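Local coordinates for suppressor protein MPT5 (Saccharomyces cerevisiae, PDB 5BZ1) that binds specific sequences in the 3'-UTRs of target mRNAs through its Pumilio homology domain and regulates their expression after transcription, at residues Leu13-Leu18 with Asp43-Gln48; Asp55-Pro60 with Phe90-Asn95; Asn168-Ile173 with Val203-Gly208; Cys190-Ile195 with Ile225-Phe230. All coordinates share one frame; numbering follows the deposited sequence.

All four contacts lie in the Pumilio homology domain. Interaction 1 lies in the first Pumilio repeat and reaches the first residue of the second. Interaction 2 joins the second repeat to the third, and interactions 3 and 4 both join the fifth to the sixth. Interactions 1 and 2 touch through Ile16 CD1 and Leu56 CD2, 3.8 Å apart. Interactions 3 and 4 share helix 192-204, with centres about 18 Å apart. Interactions 1, 2 and 4 are partly buried, whereas interaction 3 is a surface contact. Interaction 1 adds a weak direct hydrogen bond and a water bridge to its packing, and interaction 2 a water bridge alone. Interactions 3 and 4 are apolar.

Interaction 1 (Leu13-Leu18 with Asp43-Gln48); sequences LDYIKL and DLMYEQ
Tyr15 lies against one side of helix 38-49 and meets Leu44, Met45 and Gln48. From the root outward, Tyr15 CB passes 3.7 Å from Gln48 OE1. CG then sits 3.9 Å from Met45 CA. Met45 CA lies over one ring face in a CH-pi contact, 17° off the ring normal. The opposite face carries CB of Leu13. On one flank, CD1 packs on Met45 CB. On the other, CD2 is 3.4 Å from Gln48 OE1, and the Gln48 amide stands at the ring edge with its plane turned 71° from the ring. Further out, CE2 reaches Leu44 CB at 4.0 Å. At the tip, Tyr15 OH is 3.9 Å from Leu44 CD1. Its hydrogen bond goes to Leu10 O.

Gln48 OE1 also takes a weak bond from Tyr15 N, 3.4 Å long. A water donates to the same oxygen and to Asp14 OD1, and accepts from Ile16 N. The amide oxygen thus meets the start of helix 15-19 directly and through water. Leu28 of helix 22-32 touches both Tyr15 and Met45. This is helix packing in the first Pumilio repeat of a PUF domain, reaching the first residue of the second.

Interaction 2 (Asp55-Pro60 with Phe90-Asn95); sequences DLILDP and FQISIN
Leu58 has CG anti to its carbonyl carbon (chi1 -55°), and Asn95 has CG anti to its backbone N (chi1 -167°). These torsions set the two CG atoms, and chi2 of Leu58 (175°) then directs its methyls to Asn95 and Gln91. Leu58 divides its two methyls between two partners. CD2 lies against the Asn95 side chain, 3.6 Å from CG and 3.7 Å from CB. CD1 meets the end of Gln91, with NE2 3.5 Å away. The Leu58 and Gln91 side chains cross at about a right angle. Leu58 CD2 also comes within 4.0 Å of Ile92 CA.

Beside this leucine, Ile57 and Ile92 meet branch to branch. Their CG2 methyls are 3.7 Å apart, and both residues are buried. Leu102 of helix 98-107 also packs on Ile92.

The polar link runs through water. One water donates to Leu58 O at 2.8 Å and accepts from Asn95 ND2 at 3.0 Å. The other end of the amide is engaged as well: Asn95 OD1 accepts from the backbone N of Tyr97 and Gly98, capping the next helix. Asp59 caps Phe61 and Gly62 in the same way. An alanine in place of Leu58 would probably open a gap beside Gln91, Ile92 and Asn95, and leave Asn95 CB and CG without the methyl that packs on them.

The segments belong to the second and third Pumilio repeats. Their contact is mainly apolar, with Asn95 serving two roles: its CB and CG pack on Leu58, while its oxygen and nitrogen hold a helix start and a bridging water.

Interaction 3 (Asn168-Ile173 with Val203-Gly208); sequences NNIITI and VQFLPG
Phe205 packs against Asn168, Ile170 and Ile171 between two Pumilio repeats. Its segment, in the sixth repeat, holds the last two residues of helix 192-204 and the turn after it. The other segment forms the start of helix 169-174 in the fifth. The stacking of such repeats builds the PUF domain.

The contacts of the ring come first. Ile170 CG2 approaches the Phe205 ring obliquely and is 3.5 Å from CD2. Asn168 presents its CB rather than its amide, 3.6 Å from both CE1 and CZ. The ring therefore has an isoleucine methyl near its root and the aliphatic part of an asparagine near its tip. An alanine in place of Phe205 would probably open a gap beside Ile170 and leave Asn168 CB without this packing partner.

The second group is aliphatic. The Ile171 and Phe205 side chains cross at about a right angle. Ile171 CG1 is 3.9 Å from Phe205 CB.

Backbone bonds shape both sides. Ile171 N bonds to Asn168 O in the first turn of its helix, while Gly208 N bonds to Phe205 O. Outside the pair, Ile202 of helix 192-204 also touches Ile170, and Leu236 of helix 229-240 touches Leu206. The terminal carbon of Ile171 completes the contact: CD1 lies 3.5 Å from Phe205 CB and 4.1 Å from Gly208 C.

Interaction 4 (Cys190-Ile195 with Ile225-Phe230); sequences CTLQQI and IKELDF
Ile195 and Leu192 meet Leu228, Glu227 and Ile225 where the fifth and sixth Pumilio repeats of the PUF domain stack. The first shell is apolar. Ile195 CG2 faces both methyls of Leu228, with CD1 and CD2 each 3.9 Å away. The two side chains cross obliquely. The same CG2 is 4.3 Å from Ile225 CD1, so one isoleucine branch serves two partners.

Leu192 covers the more exposed part. Its CG is anti to the backbone N (chi1 -165°), which carries the branch point toward Glu227. Both of its methyls touch Glu227 CB from the same side, with CD1 and CD2 each 3.9 Å from that carbon. Glu227 thus contributes the aliphatic root of its side chain. Leu192 CD1 also reaches Leu228 CD2 at 4.3 Å.

Backbone bonds set the second segment. Leu228 N bonds to Ile225 O, and Asp229 N bonds to Lys226 O. Further out, Phe196 of helix 192-204 touches Leu228, and Asp229 forms a salt bridge with Lys263.

The helix that carries Leu192 and Ile195 begins with a capping box formed by Thr191 and Gln194. Gln194 NE2 bonds to Pro154 O, which gives the amide a second hold. In the box, Gln194 N donates to Thr191 OG1 over 3.2 Å, and Thr191 N returns a bond to Gln194 OE1 over 2.9 Å at an N-H...O angle of 160°.

Interaction 1 (Leu13-Leu18 with Asp43-Gln48)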
loop_
_atom_site.group_PDB
_atom_site.type_symbol
_atom_site.label_atom_id
_atom_site.label_comp_id
_atom_site.label_asym_id
_atom_site.label_seq_id
_atom_site.Cartn_x
_atom_site.Cartn_y
_atom_site.Cartn_z
ATOM N N LEU A 13 4.996 38.433 28.311
ATOM C CA LEU A 13 4.041 37.326 28.312
ATOM C C LEU A 13 4.669 36.047 28.866
ATOM O O LEU A 13 5.854 35.787 28.647
ATOM C CB LEU A 13 3.512 37.070 26.899
ATOM C CG LEU A 13 2.607 38.148 26.309
ATOM C CD1 LEU A 13 2.114 37.742 24.928
ATOM C CD2 LEU A 13 1.434 38.416 27.234
ATOM N N ASP A 14 3.876 35.257 29.587
ATOM C CA ASP A 14 4.325 33.950 30.054
ATOM C C ASP A 14 3.967 32.906 29.002
ATOM O O ASP A 14 2.900 32.292 29.055
ATOM C CB ASP A 14 3.686 33.599 31.396
ATOM C CG ASP A 14 4.435 32.499 32.129
ATOM O OD1 ASP A 14 5.248 31.794 31.491
ATOM O OD2 ASP A 14 4.207 32.335 33.344
ATOM N N TYR A 15 4.871 32.708 28.047
ATOM C CA TYR A 15 4.579 31.907 26.865
ATOM C C TYR A 15 4.299 30.429 27.133
ATOM O O TYR A 15 3.416 29.848 26.501
ATOM C CB TYR A 15 5.679 32.092 25.813
ATOM C CG TYR A 15 5.649 33.473 25.203
ATOM C CD1 TYR A 15 4.759 33.777 24.184
ATOM C CD2 TYR A 15 6.483 34.482 25.667
ATOM C CE1 TYR A 15 4.709 35.039 23.630
ATOM C CE2 TYR A 15 6.442 35.750 25.118
ATOM C CZ TYR A 15 5.552 36.022 24.099
ATOM O OH TYR A 15 5.502 37.280 23.548
ATOM N N ILE A 16 5.027 29.819 28.064
ATOM C CA ILE A 16 4.808 28.399 28.343
ATOM C C ILE A 16 3.428 28.157 28.962
ATOM O O ILE A 16 2.783 27.143 28.677
ATOM C CB ILE A 16 5.937 27.777 29.205
ATOM C CG1 ILE A 16 5.824 26.252 29.215
ATOM C CG2 ILE A 16 5.925 28.332 30.628
ATOM C CD1 ILE A 16 5.819 25.640 27.828
ATOM N N LYS A 17 2.965 29.100 29.780
ATOM C CA LYS A 17 1.644 28.992 30.392
ATOM C C LYS A 17 0.543 29.197 29.357
ATOM O O LYS A 17 -0.475 28.507 29.379
ATOM C CB LYS A 17 1.486 29.998 31.535
ATOM C CG LYS A 17 2.466 29.788 32.678
ATOM C CD LYS A 17 2.493 28.335 33.133
ATOM C CE LYS A 17 3.700 28.051 34.018
ATOM N NZ LYS A 17 3.747 26.626 34.449
ATOM N N LEU A 18 0.754 30.150 28.455
ATOM C CA LEU A 18 -0.192 30.409 27.373
ATOM C C LEU A 18 -0.248 29.231 26.395
ATOM O O LEU A 18 -1.306 28.903 25.861
ATOM C CB LEU A 18 0.182 31.693 26.626
ATOM C CG LEU A 18 0.186 33.005 27.417
ATOM C CD1 LEU A 18 0.694 34.157 26.564
ATOM C CD2 LEU A 18 -1.203 33.313 27.927
ATOM N N ASP A 43 10.140 34.849 17.962
ATOM C CA ASP A 43 11.445 34.802 18.605
ATOM C C ASP A 43 11.352 34.792 20.134
ATOM O O ASP A 43 12.069 34.044 20.796
ATOM C CB ASP A 43 12.311 35.970 18.123
ATOM C CG ASP A 43 12.607 35.902 16.635
ATOM O OD1 ASP A 43 12.505 34.800 16.060
ATOM O OD2 ASP A 43 12.945 36.950 16.044
ATOM N N LEU A 44 10.471 35.621 20.690
ATOM C CA LEU A 44 10.275 35.672 22.140
ATOM C C LEU A 44 9.742 34.337 22.668
ATOM O O LEU A 44 10.264 33.777 23.636
ATOM C CB LEU A 44 9.317 36.810 22.512
ATOM C CG LEU A 44 9.850 38.240 22.389
ATOM C CD1 LEU A 44 8.722 39.263 22.422
ATOM C CD2 LEU A 44 10.843 38.534 23.496
ATOM N N MET A 45 8.703 33.838 22.009
ATOM C CA MET A 45 8.068 32.570 22.342
ATOM C C MET A 45 9.070 31.417 22.301
ATOM O O MET A 45 9.119 30.587 23.214
ATOM C CB MET A 45 6.954 32.317 21.328
ATOM C CG MET A 45 6.127 31.085 21.519
ATOM S SD MET A 45 5.136 30.846 20.031
ATOM C CE MET A 45 4.419 32.476 19.815
ATOM N N TYR A 46 9.866 31.387 21.235
ATOM C CA TYR A 46 10.790 30.291 20.966
ATOM C C TYR A 46 11.768 30.050 22.110
ATOM O O TYR A 46 11.936 28.916 22.560
ATOM C CB TYR A 46 11.566 30.565 19.673
ATOM C CG TYR A 46 12.387 29.392 19.191
ATOM C CD1 TYR A 46 11.839 28.445 18.339
ATOM C CD2 TYR A 46 13.709 29.232 19.586
ATOM C CE1 TYR A 46 12.578 27.373 17.895
ATOM C CE2 TYR A 46 14.459 28.158 19.149
ATOM C CZ TYR A 46 13.885 27.232 18.303
ATOM O OH TYR A 46 14.618 26.156 17.859
ATOM N N GLU A 47 12.412 31.116 22.574
ATOM C CA GLU A 47 13.428 31.000 23.615
ATOM C C GLU A 47 12.864 30.479 24.935
ATOM O O GLU A 47 13.566 29.809 25.696
ATOM C CB GLU A 47 14.129 32.343 23.831
ATOM C CG GLU A 47 14.955 32.797 22.640
ATOM C CD GLU A 47 16.044 31.804 22.276
ATOM O OE1 GLU A 47 16.651 31.220 23.198
ATOM O OE2 GLU A 47 16.288 31.606 21.068
ATOM N N GLN A 48 11.595 30.781 25.196
ATOM C CA GLN A 48 10.958 30.367 26.443
ATOM C C GLN A 48 10.372 28.954 26.394
ATOM O O GLN A 48 10.300 28.275 27.416
ATOM C CB GLN A 48 9.881 31.375 26.866
ATOM C CG GLN A 48 10.433 32.735 27.327
ATOM C CD GLN A 48 9.356 33.637 27.913
ATOM O OE1 GLN A 48 8.269 33.179 28.269
ATOM N NE2 GLN A 48 9.658 34.927 28.017
HETATM O O HOH W 1 7.098 31.245 29.847
#

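Interaction 2 (Asp55-Pro60 with Phe90-Asn95)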
loop_
_atom_site.group_PDB
_atom_site.type_symbol
_atom_site.label_atom_id
_atom_site.label_comp_id
_atom_site.label_asym_id
_atom_site.label_seq_id
_atom_site.Cartn_x
_atom_site.Cartn_y
_atom_site.Cartn_z
ATOM N N ASP A 55 7.085 18.313 25.344
ATOM C CA ASP A 55 5.870 18.451 26.140
ATOM C C ASP A 55 4.744 19.087 25.318
ATOM O O ASP A 55 3.614 18.600 25.312
ATOM C CB ASP A 55 6.151 19.297 27.387
ATOM C CG ASP A 55 7.405 18.855 28.126
ATOM O OD1 ASP A 55 7.286 18.282 29.230
ATOM O OD2 ASP A 55 8.511 19.083 27.594
ATOM N N LEU A 56 5.071 20.169 24.617
ATOM C CA LEU A 56 4.096 20.897 23.811
ATOM C C LEU A 56 3.585 20.074 22.625
ATOM O O LEU A 56 2.391 20.081 22.320
ATOM C CB LEU A 56 4.698 22.216 23.324
ATOM C CG LEU A 56 5.085 23.185 24.440
ATOM C CD1 LEU A 56 5.674 24.468 23.876
ATOM C CD2 LEU A 56 3.881 23.492 25.313
ATOM N N ILE A 57 4.498 19.363 21.968
ATOM C CA ILE A 57 4.160 18.490 20.845
ATOM C C ILE A 57 3.093 17.465 21.237
ATOM O O ILE A 57 2.241 17.094 20.424
ATOM C CB ILE A 57 5.434 17.792 20.307
ATOM C CG1 ILE A 57 6.188 18.732 19.367
ATOM C CG2 ILE A 57 5.105 16.487 19.590
ATOM C CD1 ILE A 57 7.597 18.275 19.034
ATOM N N LEU A 58 3.127 17.040 22.496
ATOM C CA LEU A 58 2.192 16.043 23.003
ATOM C C LEU A 58 0.949 16.657 23.656
ATOM O O LEU A 58 0.058 15.930 24.104
ATOM C CB LEU A 58 2.905 15.131 24.004
ATOM C CG LEU A 58 4.164 14.439 23.481
ATOM C CD1 LEU A 58 4.857 13.668 24.588
ATOM C CD2 LEU A 58 3.815 13.508 22.335
ATOM N N ASP A 59 0.885 17.985 23.700
ATOM C CA ASP A 59 -0.163 18.676 24.447
ATOM C C ASP A 59 -1.413 18.911 23.600
ATOM O O ASP A 59 -1.308 19.228 22.413
ATOM C CB ASP A 59 0.370 20.007 24.980
ATOM C CG ASP A 59 -0.566 20.652 25.979
ATOM O OD1 ASP A 59 -0.492 20.297 27.177
ATOM O OD2 ASP A 59 -1.379 21.508 25.567
ATOM N N PRO A 60 -2.600 18.743 24.211
ATOM C CA PRO A 60 -3.893 18.924 23.534
ATOM C C PRO A 60 -4.028 20.286 22.858
ATOM O O PRO A 60 -4.711 20.386 21.837
ATOM C CB PRO A 60 -4.900 18.819 24.680
ATOM C CG PRO A 60 -4.237 17.928 25.676
ATOM C CD PRO A 60 -2.767 18.254 25.594
ATOM N N PHE A 90 9.189 7.877 18.139
ATOM C CA PHE A 90 8.261 6.777 18.399
ATOM C C PHE A 90 7.157 7.206 19.354
ATOM O O PHE A 90 5.974 6.990 19.088
ATOM C CB PHE A 90 8.972 5.543 18.970
ATOM C CG PHE A 90 8.026 4.424 19.337
ATOM C CD1 PHE A 90 7.482 3.611 18.351
ATOM C CD2 PHE A 90 7.672 4.192 20.663
ATOM C CE1 PHE A 90 6.603 2.582 18.676
ATOM C CE2 PHE A 90 6.794 3.166 20.998
ATOM C CZ PHE A 90 6.259 2.359 20.001
ATOM N N GLN A 91 7.556 7.799 20.475
ATOM C CA GLN A 91 6.612 8.280 21.480
ATOM C C GLN A 91 5.660 9.314 20.889
ATOM O O GLN A 91 4.460 9.321 21.176
ATOM C CB GLN A 91 7.374 8.897 22.654
ATOM C CG GLN A 91 6.496 9.662 23.635
ATOM C CD GLN A 91 7.309 10.388 24.681
ATOM O OE1 GLN A 91 8.531 10.476 24.575
ATOM N NE2 GLN A 91 6.636 10.910 25.699
ATOM N N ILE A 92 6.209 10.186 20.053
ATOM C CA ILE A 92 5.426 11.227 19.413
ATOM C C ILE A 92 4.429 10.654 18.400
ATOM O O ILE A 92 3.270 11.065 18.365
ATOM C CB ILE A 92 6.349 12.247 18.728
ATOM C CG1 ILE A 92 7.175 13.000 19.778
ATOM C CG2 ILE A 92 5.545 13.223 17.894
ATOM C CD1 ILE A 92 8.307 13.838 19.198
ATOM N N SER A 93 4.882 9.702 17.590
ATOM C CA SER A 93 4.065 9.152 16.510
ATOM C C SER A 93 2.837 8.366 16.989
ATOM O O SER A 93 1.796 8.378 16.334
ATOM C CB SER A 93 4.924 8.284 15.588
ATOM O OG SER A 93 6.017 9.023 15.077
ATOM N N ILE A 94 2.962 7.683 18.124
ATOM C CA ILE A 94 1.846 6.920 18.678
ATOM C C ILE A 94 0.883 7.812 19.459
ATOM O O ILE A 94 -0.187 7.369 19.878
ATOM C CB ILE A 94 2.318 5.798 19.616
ATOM C CG1 ILE A 94 3.013 6.384 20.848
ATOM C CG2 ILE A 94 3.233 4.823 18.881
ATOM C CD1 ILE A 94 3.491 5.330 21.830
ATOM N N ASN A 95 1.273 9.065 19.669
ATOM C CA ASN A 95 0.450 10.000 20.432
ATOM C C ASN A 95 -0.590 10.675 19.541
ATOM O O ASN A 95 -0.282 11.066 18.412
ATOM C CB ASN A 95 1.330 11.056 21.100
ATOM C CG ASN A 95 0.583 11.862 22.144
ATOM O OD1 ASN A 95 0.073 12.947 21.865
ATOM N ND2 ASN A 95 0.515 11.332 23.360
HETATM O O HOH W 2 -0.530 13.450 25.256
#

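Interaction 3 (Asn168-Ile173 with Val203-Gly208)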
loop_
_atom_site.group_PDB
_atom_site.type_symbol
_atom_site.label_atom_id
_atom_site.label_comp_id
_atom_site.label_asym_id
_atom_site.label_seq_id
_atom_site.Cartn_x
_atom_site.Cartn_y
_atom_site.Cartn_z
ATOM N N ASN A 168 9.331 -12.532 9.830
ATOM C CA ASN A 168 7.991 -12.666 9.262
ATOM C C ASN A 168 7.129 -11.410 9.434
ATOM O O ASN A 168 5.896 -11.488 9.422
ATOM C CB ASN A 168 7.266 -13.878 9.855
ATOM C CG ASN A 168 6.945 -13.700 11.326
ATOM O OD1 ASN A 168 7.705 -13.078 12.069
ATOM N ND2 ASN A 168 5.809 -14.240 11.753
ATOM N N ASN A 169 7.777 -10.258 9.587
ATOM C CA ASN A 169 7.063 -8.996 9.733
ATOM C C ASN A 169 6.174 -8.664 8.529
ATOM O O ASN A 169 5.233 -7.881 8.651
ATOM C CB ASN A 169 8.039 -7.845 10.004
ATOM C CG ASN A 169 8.728 -7.961 11.356
ATOM O OD1 ASN A 169 8.353 -8.783 12.189
ATOM N ND2 ASN A 169 9.733 -7.121 11.582
ATOM N N ILE A 170 6.475 -9.248 7.371
ATOM C CA ILE A 170 5.644 -9.036 6.185
ATOM C C ILE A 170 4.203 -9.484 6.447
ATOM O O ILE A 170 3.255 -8.876 5.948
ATOM C CB ILE A 170 6.222 -9.735 4.923
ATOM C CG1 ILE A 170 5.435 -9.335 3.673
ATOM C CG2 ILE A 170 6.223 -11.253 5.073
ATOM C CD1 ILE A 170 5.476 -7.846 3.381
ATOM N N ILE A 171 4.045 -10.530 7.257
ATOM C CA ILE A 171 2.725 -11.002 7.657
ATOM C C ILE A 171 2.055 -9.989 8.592
ATOM O O ILE A 171 0.934 -9.536 8.341
ATOM C CB ILE A 171 2.808 -12.364 8.368
ATOM C CG1 ILE A 171 3.423 -13.417 7.448
ATOM C CG2 ILE A 171 1.422 -12.816 8.827
ATOM C CD1 ILE A 171 2.476 -13.889 6.364
ATOM N N THR A 172 2.756 -9.645 9.669
ATOM C CA THR A 172 2.258 -8.709 10.677
ATOM C C THR A 172 1.720 -7.424 10.042
ATOM O O THR A 172 0.703 -6.882 10.474
ATOM C CB THR A 172 3.360 -8.345 11.690
ATOM O OG1 THR A 172 3.988 -9.540 12.166
ATOM C CG2 THR A 172 2.778 -7.565 12.871
ATOM N N ILE A 173 2.401 -6.966 8.997
ATOM C CA ILE A 173 2.036 -5.742 8.296
ATOM C C ILE A 173 0.937 -5.937 7.239
ATOM O O ILE A 173 -0.053 -5.206 7.233
ATOM C CB ILE A 173 3.289 -5.099 7.661
ATOM C CG1 ILE A 173 4.185 -4.519 8.758
ATOM C CG2 ILE A 173 2.904 -4.022 6.656
ATOM C CD1 ILE A 173 5.627 -4.315 8.342
ATOM N N VAL A 203 6.582 -13.421 -1.278
ATOM C CA VAL A 203 6.533 -14.749 -1.887
ATOM C C VAL A 203 6.830 -15.838 -0.856
ATOM O O VAL A 203 6.186 -16.887 -0.848
ATOM C CB VAL A 203 7.506 -14.862 -3.081
ATOM C CG1 VAL A 203 7.593 -16.303 -3.587
ATOM C CG2 VAL A 203 7.075 -13.928 -4.205
ATOM N N GLN A 204 7.800 -15.575 0.018
ATOM C CA GLN A 204 8.186 -16.527 1.056
ATOM C C GLN A 204 7.014 -16.878 1.974
ATOM O O GLN A 204 6.857 -18.031 2.382
ATOM C CB GLN A 204 9.354 -15.974 1.880
ATOM C CG GLN A 204 9.705 -16.814 3.106
ATOM C CD GLN A 204 10.928 -16.307 3.853
ATOM O OE1 GLN A 204 11.594 -15.368 3.415
ATOM N NE2 GLN A 204 11.233 -16.934 4.987
ATOM N N PHE A 205 6.185 -15.883 2.277
ATOM C CA PHE A 205 5.064 -16.070 3.192
ATOM C C PHE A 205 3.716 -16.002 2.481
ATOM O O PHE A 205 2.705 -15.639 3.081
ATOM C CB PHE A 205 5.122 -15.031 4.310
ATOM C CG PHE A 205 6.294 -15.201 5.230
ATOM C CD1 PHE A 205 6.215 -16.058 6.320
ATOM C CD2 PHE A 205 7.475 -14.513 5.003
ATOM C CE1 PHE A 205 7.296 -16.222 7.170
ATOM C CE2 PHE A 205 8.559 -14.671 5.848
ATOM C CZ PHE A 205 8.470 -15.527 6.933
ATOM N N LEU A 206 3.716 -16.366 1.203
ATOM C CA LEU A 206 2.509 -16.367 0.376
ATOM C C LEU A 206 1.277 -17.074 0.979
ATOM O O LEU A 206 0.167 -16.533 0.901
ATOM C CB LEU A 206 2.825 -16.924 -1.016
ATOM C CG LEU A 206 1.785 -16.719 -2.113
ATOM C CD1 LEU A 206 1.523 -15.243 -2.318
ATOM C CD2 LEU A 206 2.274 -17.341 -3.402
ATOM N N PRO A 207 1.456 -18.277 1.574
ATOM C CA PRO A 207 0.270 -18.959 2.109
ATOM C C PRO A 207 -0.442 -18.180 3.218
ATOM O O PRO A 207 -1.649 -18.356 3.389
ATOM C CB PRO A 207 0.842 -20.264 2.675
ATOM C CG PRO A 207 2.086 -20.502 1.894
ATOM C CD PRO A 207 2.657 -19.129 1.676
ATOM N N GLY A 208 0.280 -17.340 3.951
ATOM C CA GLY A 208 -0.328 -16.563 5.018
ATOM C C GLY A 208 -0.887 -15.234 4.538
ATOM O O GLY A 208 -1.424 -14.453 5.328
#

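Interaction 4 (Cys190-Ile195 with Ile225-Phe230)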
loop_
_atom_site.group_PDB
_atom_site.type_symbol
_atom_site.label_atom_id
_atom_site.label_comp_id
_atom_site.label_asym_id
_atom_site.label_seq_id
_atom_site.Cartn_x
_atom_site.Cartn_y
_atom_site.Cartn_z
ATOM N N CYS A 190 8.555 3.635 -3.839
ATOM C CA CYS A 190 9.911 3.184 -3.524
ATOM C C CYS A 190 10.649 2.657 -4.760
ATOM O O CYS A 190 10.039 2.459 -5.813
ATOM C CB CYS A 190 9.895 2.138 -2.408
ATOM S SG CYS A 190 9.177 0.551 -2.882
ATOM N N THR A 191 11.959 2.445 -4.636
ATOM C CA THR A 191 12.778 2.021 -5.775
ATOM C C THR A 191 12.509 0.570 -6.162
ATOM O O THR A 191 12.009 -0.214 -5.356
ATOM C CB THR A 191 14.286 2.190 -5.501
ATOM O OG1 THR A 191 14.779 1.066 -4.760
ATOM C CG2 THR A 191 14.550 3.473 -4.723
ATOM N N LEU A 192 12.852 0.220 -7.398
ATOM C CA LEU A 192 12.628 -1.131 -7.903
ATOM C C LEU A 192 13.314 -2.171 -7.016
ATOM O O LEU A 192 12.716 -3.190 -6.666
ATOM C CB LEU A 192 13.113 -1.247 -9.350
ATOM C CG LEU A 192 12.643 -2.462 -10.148
ATOM C CD1 LEU A 192 11.208 -2.811 -9.792
ATOM C CD2 LEU A 192 12.761 -2.190 -11.637
ATOM N N GLN A 193 14.557 -1.890 -6.630
ATOM C CA GLN A 193 15.328 -2.807 -5.796
ATOM C C GLN A 193 14.746 -2.956 -4.389
ATOM O O GLN A 193 14.885 -4.009 -3.762
ATOM C CB GLN A 193 16.803 -2.392 -5.752
ATOM C CG GLN A 193 17.571 -2.786 -7.018
ATOM C CD GLN A 193 19.003 -2.286 -7.030
ATOM O OE1 GLN A 193 19.316 -1.244 -6.456
ATOM N NE2 GLN A 193 19.882 -3.032 -7.689
ATOM N N GLN A 194 14.090 -1.905 -3.900
ATOM C CA GLN A 194 13.384 -1.982 -2.625
ATOM C C GLN A 194 12.116 -2.831 -2.753
ATOM O O GLN A 194 11.749 -3.546 -1.823
ATOM C CB GLN A 194 13.047 -0.581 -2.093
ATOM C CG GLN A 194 14.259 0.207 -1.566
ATOM C CD GLN A 194 13.943 1.672 -1.328
ATOM O OE1 GLN A 194 13.015 2.219 -1.924
ATOM N NE2 GLN A 194 14.716 2.319 -0.459
ATOM N N ILE A 195 11.453 -2.745 -3.905
ATOM C CA ILE A 195 10.283 -3.580 -4.181
ATOM C C ILE A 195 10.675 -5.059 -4.193
ATOM O O ILE A 195 9.957 -5.907 -3.654
ATOM C CB ILE A 195 9.624 -3.211 -5.531
ATOM C CG1 ILE A 195 9.107 -1.774 -5.509
ATOM C CG2 ILE A 195 8.483 -4.167 -5.866
ATOM C CD1 ILE A 195 8.529 -1.308 -6.836
ATOM N N ILE A 225 2.302 -4.188 -10.827
ATOM C CA ILE A 225 3.627 -3.631 -11.085
ATOM C C ILE A 225 4.299 -4.362 -12.252
ATOM O O ILE A 225 4.807 -5.475 -12.095
ATOM C CB ILE A 225 4.525 -3.689 -9.835
ATOM C CG1 ILE A 225 3.815 -3.048 -8.644
ATOM C CG2 ILE A 225 5.859 -3.002 -10.104
ATOM C CD1 ILE A 225 4.600 -3.115 -7.350
ATOM N N LYS A 226 4.299 -3.718 -13.418
ATOM C CA LYS A 226 4.771 -4.325 -14.662
ATOM C C LYS A 226 6.235 -4.763 -14.625
ATOM O O LYS A 226 6.600 -5.772 -15.227
ATOM C CB LYS A 226 4.537 -3.369 -15.832
ATOM C CG LYS A 226 3.082 -2.954 -16.006
ATOM C CD LYS A 226 2.921 -1.910 -17.102
ATOM C CE LYS A 226 1.451 -1.560 -17.314
ATOM N NZ LYS A 226 1.226 -0.797 -18.579
ATOM N N GLU A 227 7.067 -4.008 -13.913
ATOM C CA GLU A 227 8.490 -4.315 -13.825
ATOM C C GLU A 227 8.765 -5.628 -13.085
ATOM O O GLU A 227 9.896 -6.117 -13.087
ATOM C CB GLU A 227 9.250 -3.163 -13.156
ATOM C CG GLU A 227 9.219 -1.842 -13.926
ATOM C CD GLU A 227 7.915 -1.076 -13.757
ATOM O OE1 GLU A 227 7.016 -1.558 -13.034
ATOM O OE2 GLU A 227 7.792 0.015 -14.351
ATOM N N LEU A 228 7.733 -6.193 -12.459
ATOM C CA LEU A 228 7.863 -7.453 -11.728
ATOM C C LEU A 228 7.461 -8.660 -12.580
ATOM O O LEU A 228 7.717 -9.805 -12.195
ATOM C CB LEU A 228 7.016 -7.433 -10.453
ATOM C CG LEU A 228 7.296 -6.351 -9.411
ATOM C CD1 LEU A 228 6.498 -6.601 -8.142
ATOM C CD2 LEU A 228 8.776 -6.278 -9.100
ATOM N N ASP A 229 6.839 -8.395 -13.727
ATOM C CA ASP A 229 6.307 -9.443 -14.601
ATOM C C ASP A 229 7.294 -10.582 -14.883
ATOM O O ASP A 229 6.910 -11.752 -14.897
ATOM C CB ASP A 229 5.838 -8.839 -15.932
ATOM C CG ASP A 229 4.571 -8.007 -15.790
ATOM O OD1 ASP A 229 4.137 -7.765 -14.644
ATOM O OD2 ASP A 229 4.018 -7.583 -16.828
ATOM N N PHE A 230 8.562 -10.234 -15.088
ATOM C CA PHE A 230 9.571 -11.200 -15.535
ATOM C C PHE A 230 9.822 -12.361 -14.563
ATOM O O PHE A 230 10.339 -13.401 -14.967
ATOM C CB PHE A 230 10.889 -10.493 -15.888
ATOM C CG PHE A 230 11.701 -10.077 -14.692
ATOM C CD1 PHE A 230 12.788 -10.838 -14.281
ATOM C CD2 PHE A 230 11.382 -8.926 -13.980
ATOM C CE1 PHE A 230 13.543 -10.463 -13.181
ATOM C CE2 PHE A 230 12.131 -8.544 -12.878
ATOM C CZ PHE A 230 13.212 -9.315 -12.477
#